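PDB 6ZZB: SAG family member (Sag19) from Eimeria tenella, which is of unknown function but is a major surface antigen of the parasite, with a fold probably related to the CAP proteins. Local coordinates for residues E51-I56 with A140-T145; A170-V175 with N179-L184. All coordinates share one frame; numbering follows the deposited sequence.

Contact 1 (E51-I56 with A140-T145)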
loop_
_atom_site.group_PDB
_atom_site.type_symbol
_atom_site.label_atom_id
_atom_site.label_comp_id
_atom_site.label_asym_id
_atom_site.label_seq_id
_atom_site.Cartn_x
_atom_site.Cartn_y
_atom_site.Cartn_z
ATOM N N GLU A 51 9.286 -5.945 8.816
ATOM C CA GLU A 51 9.617 -5.686 10.238
ATOM C C GLU A 51 9.826 -4.190 10.494
ATOM O O GLU A 51 9.700 -3.768 11.651
ATOM C CB GLU A 51 10.872 -6.460 10.642
ATOM C CG GLU A 51 10.688 -7.955 10.694
ATOM C CD GLU A 51 10.790 -8.701 9.386
ATOM O OE1 GLU A 51 11.172 -8.083 8.371
ATOM O OE2 GLU A 51 10.471 -9.893 9.386
ATOM N N ASP A 52 10.242 -3.419 9.506
ATOM C CA ASP A 52 10.444 -1.970 9.678
ATOM C C ASP A 52 9.102 -1.244 9.725
ATOM O O ASP A 52 9.089 -0.092 10.224
ATOM C CB ASP A 52 11.308 -1.406 8.559
ATOM C CG ASP A 52 11.960 -0.104 8.964
ATOM O OD1 ASP A 52 12.574 -0.075 10.058
ATOM O OD2 ASP A 52 11.772 0.908 8.250
ATOM N N CYS A 53 8.053 -1.818 9.171
ATOM C CA CYS A 53 6.755 -1.123 8.964
ATOM C C CYS A 53 5.662 -1.645 9.896
ATOM O O CYS A 53 4.644 -0.946 10.058
ATOM C CB CYS A 53 6.306 -1.302 7.521
ATOM S SG CYS A 53 7.404 -0.559 6.287
ATOM N N LEU A 54 5.761 -2.859 10.459
ATOM C CA LEU A 54 4.589 -3.500 11.107
ATOM C C LEU A 54 4.224 -2.733 12.389
ATOM O O LEU A 54 3.030 -2.644 12.650
ATOM C CB LEU A 54 4.908 -4.974 11.365
ATOM C CG LEU A 54 3.742 -5.910 11.636
ATOM C CD1 LEU A 54 2.639 -5.778 10.611
ATOM C CD2 LEU A 54 4.261 -7.350 11.674
ATOM N N ALA A 55 5.188 -2.173 13.101
ATOM C CA ALA A 55 4.903 -1.418 14.348
ATOM C C ALA A 55 3.996 -0.230 14.034
ATOM O O ALA A 55 2.988 -0.062 14.746
ATOM C CB ALA A 55 6.172 -0.965 15.022
ATOM N N ILE A 56 4.357 0.588 13.047
ATOM C CA ILE A 56 3.530 1.794 12.740
ATOM C C ILE A 56 2.176 1.337 12.193
ATOM O O ILE A 56 1.144 1.922 12.581
ATOM C CB ILE A 56 4.250 2.795 11.821
ATOM C CG1 ILE A 56 3.410 4.069 11.632
ATOM C CG2 ILE A 56 4.611 2.224 10.462
ATOM C CD1 ILE A 56 3.008 4.734 12.911
ATOM N N ALA A 140 7.792 7.340 9.204
ATOM C CA ALA A 140 7.488 8.670 8.657
ATOM C C ALA A 140 6.614 8.510 7.403
ATOM O O ALA A 140 5.655 9.262 7.247
ATOM C CB ALA A 140 8.727 9.461 8.358
ATOM N N LEU A 141 6.968 7.613 6.489
ATOM C CA LEU A 141 6.223 7.484 5.225
ATOM C C LEU A 141 4.789 7.047 5.510
ATOM O O LEU A 141 3.846 7.643 4.893
ATOM C CB LEU A 141 6.911 6.459 4.343
ATOM C CG LEU A 141 8.261 6.907 3.785
ATOM C CD1 LEU A 141 8.926 5.719 3.095
ATOM C CD2 LEU A 141 8.134 8.078 2.837
ATOM N N ILE A 142 4.576 6.031 6.333
ATOM C CA ILE A 142 3.210 5.516 6.566
ATOM C C ILE A 142 2.439 6.524 7.421
ATOM O O ILE A 142 1.257 6.751 7.131
ATOM C CB ILE A 142 3.253 4.093 7.120
ATOM C CG1 ILE A 142 3.789 3.146 6.038
ATOM C CG2 ILE A 142 1.893 3.684 7.636
ATOM C CD1 ILE A 142 3.719 1.677 6.387
ATOM N N GLN A 143 3.058 7.153 8.408
ATOM C CA GLN A 143 2.298 8.182 9.162
ATOM C C GLN A 143 1.848 9.263 8.176
ATOM O O GLN A 143 0.718 9.738 8.302
ATOM C CB GLN A 143 3.157 8.788 10.264
ATOM C CG GLN A 143 2.410 9.827 11.098
ATOM C CD GLN A 143 1.176 9.294 11.787
ATOM O OE1 GLN A 143 0.030 9.613 11.427
ATOM N NE2 GLN A 143 1.377 8.469 12.787
ATOM N N ALA A 144 2.680 9.705 7.246
ATOM C CA ALA A 144 2.332 10.818 6.355
ATOM C C ALA A 144 1.184 10.369 5.450
ATOM O O ALA A 144 0.276 11.184 5.188
ATOM C CB ALA A 144 3.514 11.285 5.562
ATOM N N THR A 145 1.203 9.141 4.909
ATOM C CA THR A 145 0.115 8.717 4.000
ATOM C C THR A 145 -1.160 8.593 4.804
ATOM O O THR A 145 -2.256 8.889 4.264
ATOM C CB THR A 145 0.476 7.434 3.226
ATOM O OG1 THR A 145 -0.299 7.393 2.025
ATOM C CG2 THR A 145 0.276 6.157 4.000
#
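The carboxamide of Gln143 is the flat group that touches across this contact, and it does so through its amino end: NE2 lies 4.1 Å from Ile56 CD1, the methyl sitting clear of the amide plane. The two side chains cross at about a right angle. Gln143 starts with CG anti to its backbone N and then bends at chi2 (59°), which brings the NE2 end toward Ile56, while OE1 makes a weak hydrogen bond to Thr147 OG1 one turn further on. Deeper in, Ile56 and Ile142 slide past each other in opposite directions. Ile56 CG2 packs against Ile142 at CB (4.1 Å) and CG2 (4.2 Å). The other branch of Ile142 runs extended, chi2 -172°, and carries CD1 to Cys53 CB at 4.1 Å. Ile142 thus touches Cys53 and Ile56, and also Ile57 and Leu60 further along helix 50-61. The short helical segments approach to 9.8 Å between axes and cross at -40°, with Ile56 and Ile142 nearest in the backbone. Cys53 SG is disulfide-bonded to Cys138 at the start of helix 138-155. No hydrogen bond joins the two segments, so their mutual hold is apolar branch against apolar branch, with an amide at the margin; the neighbouring disulfide ties the same two helices together covalently, as suits a secreted or surface-displayed protein.

Contact 2 (A170-V175 with N179-L184)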
loop_
_atom_site.group_PDB
_atom_site.type_symbol
_atom_site.label_atom_id
_atom_site.label_comp_id
_atom_site.label_asym_id
_atom_site.label_seq_id
_atom_site.Cartn_x
_atom_site.Cartn_y
_atom_site.Cartn_z
ATOM N N ALA A 170 -13.025 9.053 -7.207
ATOM C CA ALA A 170 -12.914 9.669 -5.872
ATOM C C ALA A 170 -13.671 8.822 -4.859
ATOM O O ALA A 170 -14.729 8.242 -5.158
ATOM C CB ALA A 170 -13.427 11.087 -5.913
ATOM N N PRO A 171 -13.189 8.688 -3.611
ATOM C CA PRO A 171 -11.937 9.302 -3.157
ATOM C C PRO A 171 -10.685 8.421 -3.295
ATOM O O PRO A 171 -9.605 8.925 -2.991
ATOM C CB PRO A 171 -12.197 9.458 -1.667
ATOM C CG PRO A 171 -13.036 8.259 -1.306
ATOM C CD PRO A 171 -13.910 8.026 -2.521
ATOM N N PHE A 172 -10.823 7.172 -3.754
ATOM C CA PHE A 172 -9.715 6.179 -3.679
ATOM C C PHE A 172 -8.790 6.271 -4.882
ATOM O O PHE A 172 -7.781 5.549 -4.905
ATOM C CB PHE A 172 -10.280 4.790 -3.433
ATOM C CG PHE A 172 -10.951 4.678 -2.096
ATOM C CD1 PHE A 172 -10.235 4.863 -0.936
ATOM C CD2 PHE A 172 -12.324 4.459 -1.996
ATOM C CE1 PHE A 172 -10.846 4.826 0.305
ATOM C CE2 PHE A 172 -12.935 4.433 -0.754
ATOM C CZ PHE A 172 -12.200 4.590 0.396
ATOM N N ASN A 173 -9.036 7.186 -5.819
ATOM C CA ASN A 173 -8.056 7.575 -6.850
ATOM C C ASN A 173 -6.987 8.490 -6.248
ATOM O O ASN A 173 -5.999 8.761 -6.947
ATOM C CB ASN A 173 -8.741 8.242 -8.052
ATOM C CG ASN A 173 -9.416 9.549 -7.716
ATOM O OD1 ASN A 173 -9.670 9.875 -6.567
ATOM N ND2 ASN A 173 -9.831 10.268 -8.756
ATOM N N ASN A 174 -7.141 8.919 -5.013
ATOM C CA ASN A 174 -6.055 9.557 -4.237
ATOM C C ASN A 174 -5.247 8.433 -3.585
ATOM O O ASN A 174 -5.824 7.624 -2.845
ATOM C CB ASN A 174 -6.644 10.550 -3.231
ATOM C CG ASN A 174 -5.625 11.164 -2.319
ATOM O OD1 ASN A 174 -5.076 10.486 -1.454
ATOM N ND2 ASN A 174 -5.362 12.463 -2.483
ATOM N N VAL A 175 -3.951 8.387 -3.857
ATOM C CA VAL A 175 -3.126 7.234 -3.423
ATOM C C VAL A 175 -3.099 7.179 -1.899
ATOM O O VAL A 175 -3.144 6.086 -1.307
ATOM C CB VAL A 175 -1.727 7.295 -4.050
ATOM C CG1 VAL A 175 -0.866 6.145 -3.543
ATOM C CG2 VAL A 175 -1.781 7.257 -5.552
ATOM N N ASN A 179 -4.330 4.120 0.326
ATOM C CA ASN A 179 -3.394 3.549 1.320
ATOM C C ASN A 179 -4.092 3.401 2.665
ATOM O O ASN A 179 -3.924 2.354 3.314
ATOM C CB ASN A 179 -2.140 4.394 1.448
ATOM C CG ASN A 179 -1.206 4.310 0.264
ATOM O OD1 ASN A 179 -1.343 3.431 -0.588
ATOM N ND2 ASN A 179 -0.234 5.225 0.184
ATOM N N VAL A 180 -4.870 4.390 3.095
ATOM C CA VAL A 180 -5.565 4.299 4.395
ATOM C C VAL A 180 -6.614 3.188 4.351
ATOM O O VAL A 180 -6.781 2.506 5.373
ATOM C CB VAL A 180 -6.211 5.653 4.740
ATOM C CG1 VAL A 180 -7.217 5.539 5.864
ATOM C CG2 VAL A 180 -5.128 6.639 5.039
ATOM N N ALA A 181 -7.304 3.011 3.243
ATOM C CA ALA A 181 -8.290 1.913 3.127
ATOM C C ALA A 181 -7.604 0.574 3.370
ATOM O O ALA A 181 -8.138 -0.223 4.124
ATOM C CB ALA A 181 -8.983 1.996 1.799
ATOM N N PHE A 182 -6.414 0.372 2.818
ATOM C CA PHE A 182 -5.709 -0.916 3.038
ATOM C C PHE A 182 -5.225 -0.990 4.476
ATOM O O PHE A 182 -5.370 -2.033 5.125
ATOM C CB PHE A 182 -4.529 -1.071 2.085
ATOM C CG PHE A 182 -4.922 -1.476 0.709
ATOM C CD1 PHE A 182 -5.054 -2.820 0.389
ATOM C CD2 PHE A 182 -5.194 -0.532 -0.263
ATOM C CE1 PHE A 182 -5.415 -3.202 -0.885
ATOM C CE2 PHE A 182 -5.581 -0.920 -1.536
ATOM C CZ PHE A 182 -5.730 -2.261 -1.836
ATOM N N LEU A 183 -4.656 0.080 4.993
ATOM C CA LEU A 183 -4.100 0.096 6.357
ATOM C C LEU A 183 -5.189 -0.258 7.371
ATOM O O LEU A 183 -4.876 -0.919 8.376
ATOM C CB LEU A 183 -3.524 1.465 6.708
ATOM C CG LEU A 183 -2.186 1.793 6.066
ATOM C CD1 LEU A 183 -1.896 3.275 6.144
ATOM C CD2 LEU A 183 -1.071 1.005 6.737
ATOM N N LEU A 184 -6.383 0.262 7.167
ATOM C CA LEU A 184 -7.492 0.154 8.155
ATOM C C LEU A 184 -8.528 -0.867 7.715
ATOM O O LEU A 184 -9.664 -0.844 8.279
ATOM C CB LEU A 184 -8.132 1.532 8.324
ATOM C CG LEU A 184 -7.213 2.591 8.897
ATOM C CD1 LEU A 184 -8.010 3.861 9.146
ATOM C CD2 LEU A 184 -6.545 2.160 10.184
#
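A type I beta turn, Pro171 to Asn174, leads into helix 175-183 and folds back beside it; the contact joins this turn and the first helical residue, Val175, to the later part of the helix. Val175 O accepts the backbone N-H of Asn179. The Asn179 N to Val175 O distance is 2.8 Å and the N-H...O angle 156°, with the donor tilted 23° from the carbonyl plane. Just before the helix, Asn174 is the N-cap: its OD1 takes the backbone N-H of Ala177. The side chains of Val175 and Asn179 lie side by side and point the same way, and Val175 CG1 comes within 3.9 Å of Asn179 ND2. With chi1 at -72°, the Asn179 amide folds back beside its backbone N and close to the Val175 carbonyl, but it is not bonded to that oxygen. Its polar ends are used outside the turn: ND2 donates to Thr145 OG1, and OD1 receives the backbone N-H of Val127. Both ends of this buried amide are therefore engaged, which should fix its rotation. Two residues further along the helix, Ala181 points its methyl at Phe172 and meets the ring obliquely, CB lying 3.7 Å from CE1. The Pro171 ring, preceded by a cis peptide, sits over one face of the same phenyl, with CG 3.8 Å above its centre. Tyr165 and Pro220 also adjoin Phe172, and Leu153 of helix 138-155 touches both Pro171 and Phe172. The turn is thus packed against helix 138-155, while Asn179 links helix 175-183 to that helix and to strand 126-131.

In the fold
Helix 138-155 is common ground: contact 1 joins it to helix 50-61, and contact 2 packs against it both at the same turns and further along. The two centres lie 15 Å apart, yet the contacts meet through the hydrogen bond between Thr145 and Asn179, and where Leu183 CD1 rests on Ile142 CG2 at 4.1 Å. Most of the touching residues are buried in both, with Gln143 and Val175 at the margins. Their chemistry differs with origin: contact 1 brings together helices distant in sequence, by apolar packing beside a disulfide, whereas contact 2 is local, built from a helical backbone bond, an aromatic ring against an alanine methyl and a buried amide.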